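PDB 2YXG: 4-hydroxy-tetrahydrodipicolinate synthase from Methanocaldococcus jannaschii DSM 2661, which probably catalyses the condensation of pyruvate with aspartate-beta-semialdehyde to 4-hydroxy-tetrahydrodipicolinate, a step of lysine biosynthesis. Local coordinates for residues P7-P12 with S36-V41; S101-Y106 with S136-N141. One frame throughout, in Å; residues are numbered along the deposited sequence.

Contact 1: P7-P12 with S36-V41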
loop_
_atom_site.group_PDB
_atom_site.type_symbol
_atom_site.label_atom_id
_atom_site.label_comp_id
_atom_site.label_asym_id
_atom_site.label_seq_id
_atom_site.Cartn_x
_atom_site.Cartn_y
_atom_site.Cartn_z
ATOM N N PRO A 7 17.484 -22.912 9.145
ATOM C CA PRO A 7 16.269 -22.541 9.858
ATOM C C PRO A 7 16.513 -21.455 10.860
ATOM O O PRO A 7 17.589 -21.426 11.480
ATOM C CB PRO A 7 15.844 -23.821 10.600
ATOM C CG PRO A 7 17.049 -24.806 10.410
ATOM C CD PRO A 7 17.992 -24.270 9.438
ATOM N N ALA A 8 15.513 -20.574 11.004
ATOM C CA ALA A 8 15.550 -19.530 12.012
ATOM C C ALA A 8 14.912 -20.164 13.216
ATOM O O ALA A 8 13.682 -20.387 13.265
ATOM C CB ALA A 8 14.785 -18.271 11.535
ATOM N N ILE A 9 15.762 -20.574 14.151
ATOM C CA ILE A 9 15.276 -21.397 15.241
ATOM C C ILE A 9 14.495 -20.606 16.251
ATOM O O ILE A 9 14.783 -19.405 16.500
ATOM C CB ILE A 9 16.370 -22.208 15.960
ATOM C CG1 ILE A 9 17.444 -21.287 16.563
ATOM C CG2 ILE A 9 16.885 -23.323 15.002
ATOM C CD1 ILE A 9 18.227 -21.919 17.732
ATOM N N ILE A 10 13.469 -21.255 16.800
ATOM C CA ILE A 10 12.792 -20.667 17.908
ATOM C C ILE A 10 13.662 -20.720 19.149
ATOM O O ILE A 10 14.614 -21.512 19.245
ATOM C CB ILE A 10 11.453 -21.357 18.191
ATOM C CG1 ILE A 10 11.701 -22.825 18.642
ATOM C CG2 ILE A 10 10.560 -21.223 16.954
ATOM C CD1 ILE A 10 10.732 -23.322 19.689
ATOM N N THR A 11 13.338 -19.848 20.094
ATOM C CA THR A 11 13.878 -19.957 21.452
ATOM C C THR A 11 12.770 -20.622 22.322
ATOM O O THR A 11 11.784 -19.994 22.647
ATOM C CB THR A 11 14.306 -18.546 22.013
ATOM O OG1 THR A 11 15.238 -17.915 21.121
ATOM C CG2 THR A 11 14.957 -18.651 23.395
ATOM N N PRO A 12 12.949 -21.884 22.713
ATOM C CA PRO A 12 11.924 -22.528 23.562
ATOM C C PRO A 12 12.070 -22.070 25.010
ATOM O O PRO A 12 13.187 -21.826 25.460
ATOM C CB PRO A 12 12.231 -24.022 23.428
ATOM C CG PRO A 12 13.628 -24.116 22.862
ATOM C CD PRO A 12 14.102 -22.766 22.448
ATOM N N SER A 36 21.931 -26.747 6.449
ATOM C CA SER A 36 23.301 -26.181 6.260
ATOM C C SER A 36 23.837 -25.386 7.454
ATOM O O SER A 36 25.052 -25.208 7.626
ATOM C CB SER A 36 23.338 -25.240 5.068
ATOM O OG SER A 36 23.047 -25.932 3.902
ATOM N N GLY A 37 22.930 -24.864 8.251
ATOM C CA GLY A 37 23.296 -23.980 9.328
ATOM C C GLY A 37 22.062 -23.575 10.121
ATOM O O GLY A 37 20.921 -23.931 9.767
ATOM N N ILE A 38 22.319 -22.821 11.188
ATOM C CA ILE A 38 21.307 -22.408 12.119
ATOM C C ILE A 38 21.395 -20.894 12.343
ATOM O O ILE A 38 22.466 -20.355 12.554
ATOM C CB ILE A 38 21.463 -23.218 13.448
ATOM C CG1 ILE A 38 21.075 -24.689 13.156
ATOM C CG2 ILE A 38 20.669 -22.590 14.596
ATOM C CD1 ILE A 38 20.757 -25.559 14.367
ATOM N N VAL A 39 20.240 -20.242 12.290
ATOM C CA VAL A 39 20.111 -18.858 12.613
ATOM C C VAL A 39 19.562 -18.697 14.050
ATOM O O VAL A 39 18.394 -19.021 14.305
ATOM C CB VAL A 39 19.239 -18.130 11.561
ATOM C CG1 VAL A 39 19.207 -16.649 11.828
ATOM C CG2 VAL A 39 19.758 -18.408 10.157
ATOM N N ALA A 40 20.407 -18.206 14.977
ATOM C CA ALA A 40 19.987 -18.051 16.376
ATOM C C ALA A 40 19.548 -16.649 16.709
ATOM O O ALA A 40 20.164 -15.660 16.275
ATOM C CB ALA A 40 21.117 -18.471 17.371
ATOM N N VAL A 41 18.511 -16.586 17.550
ATOM C CA VAL A 41 18.014 -15.342 18.124
ATOM C C VAL A 41 17.741 -14.240 17.064
ATOM O O VAL A 41 18.183 -13.097 17.239
ATOM C CB VAL A 41 18.924 -14.803 19.297
ATOM C CG1 VAL A 41 19.023 -15.794 20.445
ATOM C CG2 VAL A 41 20.302 -14.428 18.843
HETATM O O HOH W 1 16.153 -17.485 15.173
HETATM O O HOH W 2 16.755 -18.505 18.665
#
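Pro7, Ala8 and Ile9 pair with Val39 in a buried parallel beta bridge that joins the first and second strands of the TIM barrel. The backbone of 7-12 leaves strand 4-7 and runs beside strand 37-40, the two directions 33° apart. Val39 is held on both its polar backbone atoms. Its N donates to Pro7 O at 3.0 Å, and its O accepts from Ile9 N at 3.1 Å. These two bonds straddle Ala8, as a parallel bridge requires. Pro7 has no N-H to offer Gly37, and its ring carbon CD instead lies 3.0 Å from Gly37 O, a tight fit. Ile9 and Ile38 meet on the outer side of the bridge, where helix 20-32 packs on both. CG1 of Ile9 stands between its backbone N and carbonyl carbon (chi1 60°). This brings CG1 to 3.3 Å from Val39 O and near Ile38 CG2, which lies 3.9 Å from Ile9 CG2. Ala8 and Val39 form the other face, with their CB atoms 4.5 Å apart. Ala8 touches Thr44 and Val39 lies close to Ile201, both predicted pyruvate-binding residues. Past Ala8 the segments are joined through water. Water 1 donates to Ile9 O and Val39 O. Thr11 OG1, hydrogen-bonded to Gly45 O, joins the second water. Water 2 accepts from Val41 N at 2.8 Å and donates to both Ile9 O and Thr11 OG1.

Contact 2: S101-Y106 with S136-N141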
loop_
_atom_site.group_PDB
_atom_site.type_symbol
_atom_site.label_atom_id
_atom_site.label_comp_id
_atom_site.label_asym_id
_atom_site.label_seq_id
_atom_site.Cartn_x
_atom_site.Cartn_y
_atom_site.Cartn_z
ATOM N N SER A 101 21.997 -9.451 10.360
ATOM C CA SER A 101 21.849 -8.083 10.802
ATOM C C SER A 101 20.642 -7.372 10.068
ATOM O O SER A 101 20.706 -7.043 8.880
ATOM C CB SER A 101 23.181 -7.361 10.569
ATOM O OG SER A 101 23.132 -6.051 11.092
ATOM N N ILE A 102 19.547 -7.173 10.774
ATOM C CA ILE A 102 18.319 -6.625 10.179
ATOM C C ILE A 102 18.451 -5.111 9.988
ATOM O O ILE A 102 19.115 -4.407 10.792
ATOM C CB ILE A 102 17.082 -6.973 11.093
ATOM C CG1 ILE A 102 15.726 -6.704 10.386
ATOM C CG2 ILE A 102 17.204 -6.270 12.472
ATOM C CD1 ILE A 102 14.490 -7.376 11.071
ATOM N N THR A 103 17.839 -4.593 8.912
ATOM C CA THR A 103 17.731 -3.162 8.783
ATOM C C THR A 103 16.999 -2.670 10.065
ATOM O O THR A 103 15.985 -3.265 10.463
ATOM C CB THR A 103 16.905 -2.746 7.550
ATOM O OG1 THR A 103 15.532 -3.117 7.776
ATOM C CG2 THR A 103 17.420 -3.450 6.220
ATOM N N PRO A 104 17.505 -1.593 10.703
ATOM C CA PRO A 104 16.787 -0.930 11.809
ATOM C C PRO A 104 15.315 -0.738 11.498
ATOM O O PRO A 104 14.964 -0.287 10.408
ATOM C CB PRO A 104 17.466 0.450 11.869
ATOM C CG PRO A 104 18.923 0.099 11.584
ATOM C CD PRO A 104 18.781 -0.903 10.411
ATOM N N TYR A 105 14.466 -1.038 12.476
ATOM C CA TYR A 105 13.016 -1.050 12.301
ATOM C C TYR A 105 12.529 0.164 13.074
ATOM O O TYR A 105 13.277 0.691 13.901
ATOM C CB TYR A 105 12.410 -2.349 12.913
ATOM C CG TYR A 105 13.173 -2.787 14.125
ATOM C CD1 TYR A 105 12.857 -2.285 15.392
ATOM C CD2 TYR A 105 14.279 -3.642 13.998
ATOM C CE1 TYR A 105 13.616 -2.684 16.518
ATOM C CE2 TYR A 105 15.053 -4.010 15.091
ATOM C CZ TYR A 105 14.721 -3.538 16.349
ATOM O OH TYR A 105 15.471 -3.938 17.469
ATOM N N TYR A 106 11.300 0.597 12.787
ATOM C CA TYR A 106 10.634 1.643 13.498
ATOM C C TYR A 106 11.229 3.073 13.324
ATOM O O TYR A 106 10.496 3.998 13.000
ATOM C CB TYR A 106 10.408 1.227 14.948
ATOM C CG TYR A 106 10.163 2.316 15.957
ATOM C CD1 TYR A 106 9.046 3.196 15.855
ATOM C CD2 TYR A 106 11.023 2.458 17.030
ATOM C CE1 TYR A 106 8.841 4.213 16.797
ATOM C CE2 TYR A 106 10.802 3.435 18.002
ATOM C CZ TYR A 106 9.733 4.329 17.883
ATOM O OH TYR A 106 9.561 5.310 18.912
ATOM N N SER A 136 7.940 -5.316 5.501
ATOM C CA SER A 136 6.605 -5.417 6.071
ATOM C C SER A 136 6.683 -5.323 7.611
ATOM O O SER A 136 5.693 -4.982 8.279
ATOM C CB SER A 136 5.936 -6.727 5.629
ATOM O OG SER A 136 6.665 -7.825 6.130
ATOM N N ARG A 137 7.839 -5.620 8.188
ATOM C CA ARG A 137 8.022 -5.427 9.625
ATOM C C ARG A 137 8.762 -4.140 9.997
ATOM O O ARG A 137 8.542 -3.586 11.092
ATOM C CB ARG A 137 8.753 -6.615 10.262
ATOM C CG ARG A 137 8.020 -7.968 10.263
ATOM C CD ARG A 137 9.026 -9.041 10.750
ATOM N NE ARG A 137 8.387 -10.355 10.903
ATOM C CZ ARG A 137 7.697 -10.759 11.975
ATOM N NH1 ARG A 137 7.581 -9.962 13.037
ATOM N NH2 ARG A 137 7.156 -11.987 11.998
ATOM N N THR A 138 9.661 -3.664 9.127
ATOM C CA THR A 138 10.605 -2.626 9.577
ATOM C C THR A 138 10.160 -1.230 9.184
ATOM O O THR A 138 10.635 -0.252 9.785
ATOM C CB THR A 138 12.017 -2.852 9.050
ATOM O OG1 THR A 138 11.964 -2.840 7.619
ATOM C CG2 THR A 138 12.577 -4.172 9.541
ATOM N N ALA A 139 9.283 -1.138 8.174
ATOM C CA ALA A 139 8.859 0.154 7.575
ATOM C C ALA A 139 9.945 0.735 6.626
ATOM O O ALA A 139 9.808 1.850 6.121
ATOM C CB ALA A 139 8.497 1.196 8.673
ATOM N N VAL A 140 11.029 -0.020 6.398
ATOM C CA VAL A 140 12.053 0.442 5.493
ATOM C C VAL A 140 12.442 -0.661 4.472
ATOM O O VAL A 140 12.357 -1.868 4.744
ATOM C CB VAL A 140 13.219 1.012 6.319
ATOM C CG1 VAL A 140 14.106 -0.115 6.933
ATOM C CG2 VAL A 140 13.995 2.016 5.515
ATOM N N ASN A 141 12.821 -0.248 3.283
ATOM C CA ASN A 141 13.300 -1.163 2.281
ATOM C C ASN A 141 14.758 -0.852 1.960
ATOM O O ASN A 141 15.069 0.251 1.534
ATOM C CB ASN A 141 12.440 -1.090 1.010
ATOM C CG ASN A 141 12.895 -2.124 -0.072
ATOM O OD1 ASN A 141 13.099 -3.306 0.242
ATOM N ND2 ASN A 141 13.112 -1.656 -1.334
HETATM O O HOH W 3 13.674 -4.245 6.071
HETATM O O HOH W 4 12.926 1.520 10.011
#
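Tyr106, a predicted member of the catalytic proton relay, sits in a loop at the C-terminal end of a TIM-barrel strand, and this contact anchors its backbone to Thr138. Thr138 ends the short helix 135-138, which follows the strand carrying Tyr132. Tyr106 N donates to Thr138 O at 3.2 Å, bent to 149° and with the donor tilted from the carbonyl plane. Water 4 donates to the same oxygen and to Pro104 O, and Tyr105 CA adds a CH...O contact. The CB of Thr138 is directed toward 101-106. Its methyl CG2 is nearest to OG1 and O of Thr103, 3.6 Å from each, and lies 4.0 Å from Ile102 CD1 and 3.8 Å from Tyr105 CB. Thr138 OG1 stands between the backbone N and the carbonyl carbon (chi1 60°), where it accepts from Val140 N at 3.2 Å in an ST turn. Water 3 links Thr138 OG1 to Thr103 OG1, which also touches Val140 CG1 at 3.4 Å. An alanine in place of Thr138 would probably leave Val140 N without its side-chain acceptor, deprive water 3 of one partner and open a gap beside Ile102 and Tyr105. Tyr106 OH is hydrogen-bonded to Thr43 OG1 of the second subunit, and the Tyr106 ring stacks with that of Tyr105 there. The backbone bond probably helps to set the phenol across the subunit interface, consistent with the predicted relay.

From the N terminus, strand 4-7 runs into contact 1. Helix 20-32 then intervenes before the chain returns as strand 37-40 and closes the first loop. Contact 1 joins the two strands that lie at the ends of the sheet order, so it closes the barrel. The chain passes through strand 71-75 before contact 2 opens at strand 98-102. Helix 111-124 and strand 129-133 fill that second loop, which residues 136-141 close. The contacts follow in series, neither nested nor crossed. The centres of contacts 1 and 2 lie about 20 Å apart. Contact 1 ties the end of strand 4-7 and the loop after it to strand 37-40, whereas contact 2 ties a loop to a short helix.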